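Dual function macrocyclase-peptidase POPB (Galerina marginata, PDB 5N4B) cleaves peptide bonds on the C-terminal side of prolyl residues and macrocyclises the trimmed precursor peptide in the biosynthesis of amanitin toxins. Local coordinates at residues G10-S14 / A54-L58; D49-T53 / F671-A675; L91-Y97 / F151-G155; D359-Q364 / A375-R379; V381-I385 / F402-A406. The protein carries 1 engineered substitution. All blocks are in the same frame, centred on the assembly; numbering follows the deposited sequence. Where two conformers were deposited one is given.

Interaction 1: residues G10-S14 / A54-L58; sequences GNYPS and AQADL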
# COMPACT_ATOMS: atom_id res chain seq x y z
N GLY A 10 8.93 29.82 19.44
CA GLY A 10 8.95 29.76 20.90
C GLY A 10 7.61 29.74 21.59
O GLY A 10 7.54 30.02 22.80
N ASN A 11 6.56 29.41 20.88
CA ASN A 11 5.21 29.44 21.45
C ASN A 11 4.53 28.09 21.37
O ASN A 11 3.33 27.99 21.07
CB ASN A 11 4.35 30.48 20.74
CG ASN A 11 4.80 31.89 21.02
OD1 ASN A 11 4.85 32.31 22.19
ND2 ASN A 11 5.15 32.62 19.97
N TYR A 12 5.29 27.03 21.62
CA TYR A 12 4.70 25.72 21.48
C TYR A 12 3.98 25.35 22.77
O TYR A 12 4.22 25.93 23.86
CB TYR A 12 5.78 24.69 21.14
CG TYR A 12 6.40 24.94 19.79
CD1 TYR A 12 5.63 24.83 18.62
CD2 TYR A 12 7.73 25.24 19.66
CE1 TYR A 12 6.14 25.07 17.40
CE2 TYR A 12 8.29 25.49 18.39
CZ TYR A 12 7.48 25.39 17.25
OH TYR A 12 7.98 25.63 15.99
N PRO A 13 3.04 24.42 22.67
CA PRO A 13 2.31 23.97 23.85
C PRO A 13 3.20 23.47 24.97
O PRO A 13 4.22 22.80 24.76
CB PRO A 13 1.42 22.84 23.29
CG PRO A 13 1.21 23.20 21.87
CD PRO A 13 2.57 23.74 21.45
N SER A 14 2.77 23.77 26.19
CA SER A 14 3.40 23.25 27.39
C SER A 14 3.31 21.73 27.39
O SER A 14 2.24 21.16 27.25
CB SER A 14 2.65 23.82 28.60
OG SER A 14 3.11 23.24 29.81
N ALA A 54 -4.18 21.21 21.73
CA ALA A 54 -3.33 22.40 21.64
C ALA A 54 -2.45 22.37 20.38
O ALA A 54 -2.28 23.39 19.70
CB ALA A 54 -2.44 22.57 22.88
N GLN A 55 -1.90 21.21 20.05
CA GLN A 55 -1.06 21.14 18.86
C GLN A 55 -1.88 21.32 17.60
O GLN A 55 -1.48 22.05 16.68
CB GLN A 55 -0.37 19.78 18.79
CG GLN A 55 0.74 19.51 19.83
CD GLN A 55 2.02 20.30 19.62
OE1 GLN A 55 2.22 20.94 18.59
NE2 GLN A 55 2.84 20.28 20.60
N ALA A 56 -3.04 20.67 17.53
CA ALA A 56 -3.87 20.73 16.33
C ALA A 56 -4.42 22.15 16.13
O ALA A 56 -4.44 22.64 14.98
CB ALA A 56 -5.00 19.70 16.41
N ASP A 57 -4.74 22.84 17.21
CA ASP A 57 -5.20 24.22 17.14
C ASP A 57 -4.08 25.13 16.66
O ASP A 57 -4.32 26.01 15.83
CB ASP A 57 -5.69 24.69 18.52
CG ASP A 57 -7.04 24.07 18.95
OD1 ASP A 57 -7.72 23.39 18.14
OD2 ASP A 57 -7.40 24.28 20.15
N LEU A 58 -2.84 24.92 17.15
CA LEU A 58 -1.70 25.71 16.66
C LEU A 58 -1.49 25.48 15.18
O LEU A 58 -1.23 26.44 14.42
CB LEU A 58 -0.43 25.36 17.44
CG LEU A 58 0.84 26.14 17.13
CD1 LEU A 58 0.69 27.56 17.62
CD2 LEU A 58 2.00 25.49 17.83
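The pyrrolidine ring of P13 lies against the side of helix 46-64, overlapping A54, Q55 and L58, three residues that share one face of the helix. Its CG stands 3.8 Å from A54 CB, while P13 CD is 3.6 Å from Q55 NE2 and 4.1 Å from L58 CD2. That same leucine methyl reaches on to the neighbouring aromatic residue: L58 CD2 comes within 3.8 Å of Y12 CD1, meeting the ring at its edge. L58 CD2 thus touches two consecutive residues of an irregular segment that has no backbone pairing with the helix.

The principle illustrated is that a chain terminus without regular structure can be held on a domain largely through its side chains. In prolyl oligopeptidases the N-terminal segment, ahead of the propeller, joins the α/β-hydrolase domain, and the surroundings agree. The polar ends are engaged there: Y12 OH accepts a hydrogen bond from L688 N at the start of strand 688-693, and Q55 NE2 hydrogen-bonds to Q678 OE1 on helix 668-680. L58 also touches L689 and W7, and N11, whose side chain leads away from the helix, turns its amide back to A8 O.

Interaction 2: residues D49-T53 / F671-A675; sequences DKWTT and FKFIA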
# COMPACT_ATOMS: atom_id res chain seq x y z
N ASP A 49 -5.07 14.41 25.54
CA ASP A 49 -6.09 15.10 24.76
C ASP A 49 -5.87 16.61 24.77
O ASP A 49 -6.05 17.28 23.74
CB ASP A 49 -7.48 14.81 25.31
CG ASP A 49 -7.93 13.38 25.08
OD1 ASP A 49 -7.38 12.65 24.25
OD2 ASP A 49 -8.92 13.01 25.76
N LYS A 50 -5.50 17.18 25.91
CA LYS A 50 -5.22 18.61 25.97
C LYS A 50 -4.04 18.96 25.07
O LYS A 50 -4.04 19.97 24.37
CB LYS A 50 -4.97 19.10 27.39
CG LYS A 50 -6.24 19.19 28.24
CD LYS A 50 -5.94 19.59 29.70
CE LYS A 50 -7.20 19.49 30.57
NZ LYS A 50 -6.93 19.83 32.01
N TRP A 51 -3.03 18.11 25.08
CA TRP A 51 -1.84 18.35 24.27
C TRP A 51 -2.14 18.21 22.79
O TRP A 51 -1.74 19.07 21.99
CB TRP A 51 -0.73 17.41 24.70
CG TRP A 51 0.59 17.56 23.94
CD1 TRP A 51 1.64 18.38 24.26
CD2 TRP A 51 0.98 16.87 22.76
NE1 TRP A 51 2.65 18.24 23.33
CE2 TRP A 51 2.27 17.31 22.40
CE3 TRP A 51 0.36 15.93 21.97
CZ2 TRP A 51 2.93 16.83 21.27
CZ3 TRP A 51 1.01 15.46 20.85
CH2 TRP A 51 2.29 15.91 20.52
N THR A 52 -2.86 17.16 22.39
CA THR A 52 -3.15 17.02 20.97
C THR A 52 -4.05 18.14 20.47
O THR A 52 -3.88 18.59 19.33
CB THR A 52 -3.77 15.65 20.64
OG1 THR A 52 -4.99 15.47 21.37
CG2 THR A 52 -2.84 14.52 20.98
N THR A 53 -5.02 18.56 21.30
CA THR A 53 -5.89 19.66 20.95
C THR A 53 -5.09 20.94 20.79
O THR A 53 -5.25 21.66 19.80
CB THR A 53 -6.98 19.82 22.02
OG1 THR A 53 -7.78 18.65 22.02
CG2 THR A 53 -7.84 21.04 21.72
N PHE A 671 4.10 11.84 17.90
CA PHE A 671 3.95 12.70 19.09
C PHE A 671 5.29 12.90 19.81
O PHE A 671 5.66 14.03 20.17
CB PHE A 671 2.93 12.13 20.07
CG PHE A 671 1.54 12.05 19.60
CD1 PHE A 671 1.11 12.67 18.42
CD2 PHE A 671 0.60 11.32 20.35
CE1 PHE A 671 -0.23 12.56 18.03
CE2 PHE A 671 -0.70 11.22 19.95
CZ PHE A 671 -1.12 11.84 18.78
N LYS A 672 6.03 11.81 20.02
CA LYS A 672 7.32 11.95 20.66
C LYS A 672 8.26 12.77 19.80
O LYS A 672 9.03 13.59 20.31
CB LYS A 672 7.94 10.59 20.95
CG LYS A 672 7.26 9.81 22.05
CD LYS A 672 8.11 8.57 22.38
CE LYS A 672 7.40 7.71 23.33
NZ LYS A 672 8.21 6.53 23.57
N PHE A 673 8.25 12.54 18.49
CA PHE A 673 9.17 13.26 17.63
C PHE A 673 8.90 14.76 17.68
O PHE A 673 9.84 15.56 17.86
CB PHE A 673 9.18 12.71 16.21
CG PHE A 673 10.22 13.31 15.33
CD1 PHE A 673 11.56 13.03 15.58
CD2 PHE A 673 9.88 14.18 14.33
CE1 PHE A 673 12.55 13.56 14.78
CE2 PHE A 673 10.88 14.72 13.51
CZ PHE A 673 12.21 14.42 13.77
N ILE A 674 7.64 15.18 17.54
CA ILE A 674 7.34 16.62 17.51
C ILE A 674 7.60 17.24 18.89
O ILE A 674 8.10 18.37 18.99
CB ILE A 674 5.93 16.92 16.97
CG1 ILE A 674 5.76 18.40 16.59
CG2 ILE A 674 4.89 16.53 17.98
CD1 ILE A 674 6.66 18.86 15.47
N ALA A 675 7.30 16.52 19.97
CA ALA A 675 7.59 17.07 21.29
C ALA A 675 9.09 17.26 21.48
O ALA A 675 9.53 18.25 22.10
CB ALA A 675 7.01 16.14 22.35
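Two helices can pack at a distance when one large side chain spans the gap, as here. The axes of the short segments stay 12.7 Å apart and cross at 64°, so the two backbones stay well apart; even the nearest CA pair, T52 and F671, is 8.5 Å apart. The bump is the indole of W51, which projects from helix 46-64 into a hollow on helix 668-680 lined by F671 and, about one turn on, the adjacent I674 and A675. Its six-membered ring leads the way: W51 CZ3 lies 3.7 Å from F671 CG, W51 CH2 is 3.7 Å from I674 CG2, and W51 CZ2 is 4.3 Å from A675 CB. Against F671 the arrangement is an offset edge-to-face pair, the edge of the tryptophan toward the phenylalanine face, with centroids 5.3 Å apart and planes at 66°. A smaller bump, the T52 methyl, meets the far end of that ring, CG2 to F671 CZ at 3.9 Å.

The contact joins N- and C-terminal parts of the chain, packing helix 46-64 onto the α/β-hydrolase domain, whose strand 688-693 backs F671 through I690 and I692; the F671 side chain is about 9 Å from that of D662 of the charge relay. Between the helices the contact is apolar throughout, so its specificity rests on the fit of rings and methyls, while T52 OG1 finds its polar partner in K694.

Interaction 3: residues L91-Y97 / F151-G155; sequences LDDGHWY and FSPDG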
# COMPACT_ATOMS: atom_id res chain seq x y z
N LEU A 91 -18.16 -12.89 -14.64
CA LEU A 91 -18.55 -13.97 -13.74
C LEU A 91 -19.18 -15.10 -14.54
O LEU A 91 -19.64 -14.92 -15.68
CB LEU A 91 -19.48 -13.47 -12.63
CG LEU A 91 -18.90 -12.34 -11.79
CD1 LEU A 91 -19.86 -12.09 -10.59
CD2 LEU A 91 -17.50 -12.66 -11.31
N ASP A 92 -19.35 -16.23 -13.86
CA ASP A 92 -19.97 -17.41 -14.47
C ASP A 92 -21.45 -17.24 -14.72
O ASP A 92 -22.04 -18.14 -15.34
CB ASP A 92 -19.67 -18.65 -13.64
CG ASP A 92 -18.27 -19.16 -13.80
OD1 ASP A 92 -17.33 -18.43 -14.24
OD2 ASP A 92 -18.11 -20.38 -13.54
N ASP A 93 -22.10 -16.16 -14.27
CA ASP A 93 -23.45 -15.84 -14.71
C ASP A 93 -23.54 -15.21 -16.10
O ASP A 93 -24.65 -14.93 -16.56
CB ASP A 93 -24.19 -14.98 -13.67
CG ASP A 93 -23.53 -13.60 -13.43
OD1 ASP A 93 -22.53 -13.26 -14.10
OD2 ASP A 93 -24.08 -12.89 -12.58
N GLY A 94 -22.40 -14.97 -16.75
CA GLY A 94 -22.33 -14.35 -18.04
C GLY A 94 -22.27 -12.84 -18.00
O GLY A 94 -22.16 -12.22 -19.07
N HIS A 95 -22.37 -12.23 -16.82
CA HIS A 95 -22.37 -10.78 -16.73
C HIS A 95 -21.02 -10.27 -16.25
O HIS A 95 -20.24 -10.99 -15.64
CB HIS A 95 -23.51 -10.33 -15.80
CG HIS A 95 -24.87 -10.52 -16.41
ND1 HIS A 95 -25.62 -9.48 -16.90
CD2 HIS A 95 -25.56 -11.66 -16.71
CE1 HIS A 95 -26.76 -9.96 -17.40
NE2 HIS A 95 -26.73 -11.27 -17.32
N TRP A 96 -20.78 -9.01 -16.56
CA TRP A 96 -19.55 -8.33 -16.26
C TRP A 96 -19.77 -7.33 -15.14
O TRP A 96 -20.77 -6.60 -15.11
CB TRP A 96 -19.08 -7.61 -17.53
CG TRP A 96 -18.70 -8.46 -18.66
CD1 TRP A 96 -19.54 -9.01 -19.55
CD2 TRP A 96 -17.40 -8.85 -19.03
NE1 TRP A 96 -18.82 -9.73 -20.49
CE2 TRP A 96 -17.50 -9.63 -20.18
CE3 TRP A 96 -16.13 -8.62 -18.49
CZ2 TRP A 96 -16.38 -10.16 -20.81
CZ3 TRP A 96 -15.02 -9.17 -19.12
CH2 TRP A 96 -15.16 -9.91 -20.27
N TYR A 97 -18.81 -7.26 -14.23
CA TYR A 97 -18.92 -6.43 -13.03
C TYR A 97 -17.68 -5.55 -12.91
O TYR A 97 -16.56 -6.01 -13.14
CB TYR A 97 -19.04 -7.32 -11.80
CG TYR A 97 -20.26 -8.16 -11.72
CD1 TYR A 97 -20.46 -9.26 -12.58
CD2 TYR A 97 -21.25 -7.88 -10.79
CE1 TYR A 97 -21.61 -10.05 -12.49
CE2 TYR A 97 -22.38 -8.68 -10.68
CZ TYR A 97 -22.54 -9.76 -11.55
OH TYR A 97 -23.67 -10.56 -11.43
N PHE A 151 -16.08 -12.46 -5.31
CA PHE A 151 -17.16 -13.30 -5.82
C PHE A 151 -16.74 -14.76 -5.80
O PHE A 151 -15.58 -15.11 -6.04
CB PHE A 151 -17.47 -12.93 -7.26
CG PHE A 151 -18.23 -11.65 -7.44
CD1 PHE A 151 -19.59 -11.56 -7.23
CD2 PHE A 151 -17.55 -10.53 -7.86
CE1 PHE A 151 -20.28 -10.37 -7.45
CE2 PHE A 151 -18.28 -9.34 -8.10
CZ PHE A 151 -19.63 -9.29 -7.87
N SER A 152 -17.73 -15.63 -5.60
CA SER A 152 -17.49 -17.05 -5.71
C SER A 152 -17.21 -17.44 -7.16
O SER A 152 -17.64 -16.77 -8.10
CB SER A 152 -18.67 -17.85 -5.17
OG SER A 152 -19.86 -17.55 -5.87
N PRO A 153 -16.49 -18.55 -7.35
CA PRO A 153 -16.14 -18.98 -8.70
C PRO A 153 -17.35 -19.22 -9.57
O PRO A 153 -17.32 -18.96 -10.77
CB PRO A 153 -15.33 -20.27 -8.44
CG PRO A 153 -14.83 -20.16 -7.12
CD PRO A 153 -15.77 -19.31 -6.32
N ASP A 154 -18.47 -19.70 -9.00
CA ASP A 154 -19.68 -19.95 -9.77
C ASP A 154 -20.51 -18.70 -10.00
O ASP A 154 -21.55 -18.80 -10.67
CB ASP A 154 -20.49 -21.07 -9.13
CG ASP A 154 -21.12 -20.74 -7.80
OD1 ASP A 154 -21.00 -19.60 -7.36
OD2 ASP A 154 -21.80 -21.65 -7.21
N GLY A 155 -20.10 -17.56 -9.47
CA GLY A 155 -20.80 -16.33 -9.71
C GLY A 155 -22.07 -16.17 -8.92
O GLY A 155 -22.80 -15.20 -9.20
O HOH W 1 -17.95 -16.28 -11.34
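L91 opens the turn between strands 84-90 and 96-101, and its CD1 lies over the face of F151, 3.5 Å from the ring centroid and 14° off the normal, a CH-π contact. At D92 the backbone takes over: its N donates to a water (2.9 Å), which in turn donates to P153 O (2.8 Å). G155 tucks in close, its CA 5.0 Å from that of D92, where a CB would be tight against the backbone nitrogens of D92 and D93. The D92 carboxylate is held by salt bridges to R411 and K413. D93 shapes its own turn, OD1 accepting from H95 N (2.9 Å) in an Asx turn and OD2 from Y97 OH (2.6 Å); G94 follows with positive phi. Y97 then offers its ring face to the edge of F151, centroids 4.9 Å apart and planes at 58°.

Successive blades of a β-propeller are thus joined through their turns, 91-94 in one and 152-155 in the next. F151 also hydrogen-bonds to the bound peptide through its backbone, and the side chains of L91 and F151 pack on an apolar peptide side chain. The chemistry implies a divided junction: an apolar, aromatic part that meets the peptide, and a hydrated, charged part beside it.

Interaction 4: residues D359-Q364 / A375-R379; sequences DAKLAQ and AIYKR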
# COMPACT_ATOMS: atom_id res chain seq x y z
N ASP A 359 18.70 -8.62 -14.55
CA ASP A 359 18.50 -7.18 -14.42
C ASP A 359 17.05 -6.74 -14.68
O ASP A 359 16.79 -5.64 -15.20
CB ASP A 359 19.46 -6.43 -15.34
CG ASP A 359 20.92 -6.60 -14.92
OD1 ASP A 359 21.32 -6.25 -13.77
OD2 ASP A 359 21.66 -7.13 -15.77
N ALA A 360 16.09 -7.62 -14.43
CA ALA A 360 14.71 -7.18 -14.42
C ALA A 360 13.94 -8.07 -13.46
O ALA A 360 14.05 -9.29 -13.54
CB ALA A 360 14.06 -7.26 -15.79
N LYS A 361 13.15 -7.46 -12.60
CA LYS A 361 12.38 -8.19 -11.61
C LYS A 361 11.12 -8.74 -12.24
O LYS A 361 10.34 -8.03 -12.86
CB LYS A 361 12.02 -7.23 -10.47
CG LYS A 361 11.23 -7.89 -9.36
CD LYS A 361 10.86 -6.88 -8.29
CE LYS A 361 10.23 -7.50 -7.15
NZ LYS A 361 9.74 -6.42 -6.22
N LEU A 362 10.87 -10.01 -12.01
CA LEU A 362 9.60 -10.61 -12.40
C LEU A 362 8.59 -10.25 -11.31
O LEU A 362 8.68 -10.74 -10.18
CB LEU A 362 9.76 -12.12 -12.55
CG LEU A 362 8.48 -12.88 -12.90
CD1 LEU A 362 7.97 -12.46 -14.28
CD2 LEU A 362 8.69 -14.35 -12.81
N ALA A 363 7.65 -9.39 -11.64
CA ALA A 363 6.74 -8.80 -10.65
C ALA A 363 5.43 -9.54 -10.52
O ALA A 363 4.85 -9.57 -9.42
CB ALA A 363 6.44 -7.34 -11.04
N GLN A 364 4.91 -10.11 -11.60
CA GLN A 364 3.62 -10.78 -11.59
C GLN A 364 3.57 -11.79 -12.73
O GLN A 364 4.06 -11.49 -13.84
CB GLN A 364 2.51 -9.75 -11.77
CG GLN A 364 1.11 -10.32 -11.55
CD GLN A 364 -0.06 -9.38 -11.83
OE1 GLN A 364 0.09 -8.26 -12.30
NE2 GLN A 364 -1.25 -9.89 -11.63
N ALA A 375 3.24 -12.18 -18.10
CA ALA A 375 4.28 -11.81 -17.15
C ALA A 375 4.50 -10.32 -17.21
O ALA A 375 4.54 -9.74 -18.29
CB ALA A 375 5.60 -12.50 -17.51
N ILE A 376 4.69 -9.71 -16.05
CA ILE A 376 5.12 -8.32 -15.95
C ILE A 376 6.51 -8.33 -15.36
O ILE A 376 6.73 -8.89 -14.27
CB ILE A 376 4.16 -7.47 -15.11
CG1 ILE A 376 2.84 -7.35 -15.86
CG2 ILE A 376 4.78 -6.07 -14.85
CD1 ILE A 376 1.78 -6.74 -15.03
N TYR A 377 7.44 -7.73 -16.10
CA TYR A 377 8.80 -7.48 -15.66
C TYR A 377 8.95 -6.01 -15.35
O TYR A 377 8.45 -5.13 -16.09
CB TYR A 377 9.80 -7.84 -16.74
CG TYR A 377 10.08 -9.30 -16.82
CD1 TYR A 377 11.03 -9.85 -16.00
CD2 TYR A 377 9.41 -10.12 -17.71
CE1 TYR A 377 11.32 -11.22 -16.02
CE2 TYR A 377 9.72 -11.47 -17.77
CZ TYR A 377 10.65 -11.99 -16.91
OH TYR A 377 10.84 -13.36 -17.00
N LYS A 378 9.60 -5.72 -14.26
CA LYS A 378 9.91 -4.36 -13.86
C LYS A 378 11.39 -4.13 -14.17
O LYS A 378 12.24 -4.69 -13.50
CB LYS A 378 9.59 -4.13 -12.39
CG LYS A 378 9.65 -2.68 -11.97
CD LYS A 378 9.44 -2.48 -10.50
CE LYS A 378 8.07 -2.99 -10.03
NZ LYS A 378 6.92 -2.35 -10.70
N ARG A 379 11.68 -3.36 -15.22
CA ARG A 379 13.04 -3.13 -15.68
C ARG A 379 13.29 -1.62 -15.52
O ARG A 379 12.55 -0.79 -16.09
CB ARG A 379 13.18 -3.55 -17.15
CG ARG A 379 14.62 -3.40 -17.62
CD ARG A 379 14.74 -3.52 -19.17
NE ARG A 379 13.97 -4.64 -19.56
CZ ARG A 379 14.34 -5.91 -19.43
NH1 ARG A 379 15.55 -6.22 -18.96
NH2 ARG A 379 13.47 -6.86 -19.80
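L362 rests its CD1 over the face of Y377, 4.0 Å from the ring centroid and 17° off the normal, at the apolar centre of this contact, toward the open end of a β hairpin that forms the first two strands of a propeller blade. This CH-π contact is extended by A375, whose CB is 4.0 Å from L362 CD1, and by A360, whose CB is 4.0 Å from Y377 CD1. I376 and K378 are on the opposite face of the sheet; in the bulge A363 CB approaches I376 CG2 at 4.3 Å.

Backbone bonds hold the strands. K361 and K378 make a hydrogen-bonded pair, K361 N to K378 O at 3.1 Å and K378 N to K361 O at 2.8 Å; L362 and Y377 follow as a non-hydrogen-bonded pair. Then a classic bulge sets A363 and Q364 both opposite I376: A363 N donates to I376 O at 2.8 Å, Q364 N weakly to the same oxygen at 3.5 Å, and I376 N returns a bond to Q364 O at 2.9 Å. The extra residue shifts the register by one.

At the polar edge, K361 NZ hydrogen-bonds to G532 O, and K378 NZ makes salt bridges to D383 and D505. R379 is salt-bridged to E384 through NE, and its guanidinium carries A360 CB over one face, with R379 NH1 3.7 Å from that methyl.

Interaction 5: residues V381-I385 / F402-A406; sequences VKDEI and FVGAA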
# COMPACT_ATOMS: atom_id res chain seq x y z
N VAL A 381 12.53 0.10 -13.07
CA VAL A 381 11.36 0.58 -12.35
C VAL A 381 10.21 0.91 -13.27
O VAL A 381 9.27 1.64 -12.88
CB VAL A 381 11.72 1.76 -11.42
CG1 VAL A 381 10.71 1.82 -10.25
CG2 VAL A 381 13.12 1.67 -10.87
N LYS A 382 10.21 0.34 -14.46
CA LYS A 382 9.16 0.56 -15.44
C LYS A 382 8.69 -0.82 -15.93
O LYS A 382 9.50 -1.70 -16.24
CB LYS A 382 9.70 1.38 -16.61
CG LYS A 382 10.08 2.84 -16.16
CD LYS A 382 10.90 3.62 -17.16
CE LYS A 382 12.34 3.19 -17.15
NZ LYS A 382 13.04 3.89 -18.22
N ASP A 383 7.39 -1.02 -15.97
CA ASP A 383 6.83 -2.32 -16.22
C ASP A 383 6.71 -2.63 -17.71
O ASP A 383 6.36 -1.77 -18.53
CB ASP A 383 5.46 -2.43 -15.55
CG ASP A 383 5.55 -2.56 -14.04
OD1 ASP A 383 6.65 -2.88 -13.47
OD2 ASP A 383 4.49 -2.46 -13.36
N GLU A 384 6.97 -3.90 -18.03
CA GLU A 384 6.91 -4.45 -19.38
C GLU A 384 6.06 -5.71 -19.33
O GLU A 384 6.19 -6.52 -18.41
CB GLU A 384 8.30 -4.78 -19.88
CG GLU A 384 9.28 -3.63 -19.76
CD GLU A 384 10.67 -3.96 -20.28
OE1 GLU A 384 10.93 -5.13 -20.66
OE2 GLU A 384 11.52 -3.05 -20.34
N ILE A 385 5.19 -5.90 -20.31
CA ILE A 385 4.23 -6.99 -20.31
C ILE A 385 4.54 -7.95 -21.44
O ILE A 385 4.68 -7.53 -22.58
CB ILE A 385 2.79 -6.46 -20.42
CG1 ILE A 385 2.52 -5.36 -19.36
CG2 ILE A 385 1.81 -7.62 -20.26
CD1 ILE A 385 2.44 -4.00 -19.94
N PHE A 402 4.21 1.63 -23.69
CA PHE A 402 3.70 2.08 -22.41
C PHE A 402 4.86 2.29 -21.44
O PHE A 402 5.75 1.45 -21.32
CB PHE A 402 2.74 1.03 -21.83
CG PHE A 402 2.40 1.27 -20.40
CD1 PHE A 402 1.69 2.39 -20.04
CD2 PHE A 402 2.89 0.46 -19.42
CE1 PHE A 402 1.43 2.66 -18.73
CE2 PHE A 402 2.61 0.72 -18.11
CZ PHE A 402 1.87 1.82 -17.77
N VAL A 403 4.82 3.39 -20.71
CA VAL A 403 5.80 3.73 -19.68
C VAL A 403 5.09 3.96 -18.36
O VAL A 403 4.40 4.98 -18.18
CB VAL A 403 6.65 4.94 -20.06
CG1 VAL A 403 7.69 5.24 -18.99
CG2 VAL A 403 7.35 4.72 -21.38
N GLY A 404 5.23 3.05 -17.43
CA GLY A 404 4.58 3.20 -16.15
C GLY A 404 4.51 1.89 -15.40
O GLY A 404 5.41 1.05 -15.50
N ALA A 405 3.43 1.72 -14.66
CA ALA A 405 3.16 0.55 -13.85
C ALA A 405 1.98 -0.21 -14.43
O ALA A 405 0.99 0.40 -14.88
CB ALA A 405 2.86 0.93 -12.39
N ALA A 406 2.06 -1.53 -14.42
CA ALA A 406 1.04 -2.39 -15.02
C ALA A 406 0.64 -3.52 -14.08
O ALA A 406 1.45 -4.00 -13.28
CB ALA A 406 1.56 -2.99 -16.28
O HOH W 2 6.01 -1.33 -21.24
O HOH W 3 6.94 0.87 -18.67
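Two hydrogen bonds of D383 tie the segments together, one from its backbone and one from its side chain. D383 N donates to G404 O (2.9 Å), and A406 N donates to D383 OD2 (2.8 Å), so a carboxylate oxygen, not a carbonyl, accepts from A406 N. The other oxygen, D383 OD1, is salt-bridged to K378. Beside them a water bridges the backbones: it accepts from G404 N (3.0 Å) and donates to both D383 O (2.7 Å) and F402 O (3.0 Å).

G404 adopts backbone angles that call for glycine, and a CB there would clash with the F402 ring. Outward lies packing, I385 CD1 on A406 CB at 3.9 Å and K382 CD on V403 CG1 at 4.0 Å. The contact joins the third strand of one propeller blade to the entry of the next blade's first strand. One buried aspartate therefore serves both blades, its charge balanced within its own blade and the other oxygen accepting from the backbone of the next.

Overall arrangement
The five contacts fall into two groups matching the two domains. Interactions 1 and 2, centres 9 Å apart, share helix 46-64 and touch where S14 meets W51; their segments alternate along the chain, and interaction 2 brings residues over 600 positions apart together on the α/β-hydrolase domain. The propeller is inserted between those ends, so interactions 3, 4 and 5 follow one another within that interval, their centres 42 to 50 Å from that of interaction 2. Interactions 4 and 5, also 9 Å apart, touch through neighbouring strands 372-379 and 382-388 and the K378-D383 salt bridge. Interaction 3 lies about 30 Å away between centres, at another blade junction.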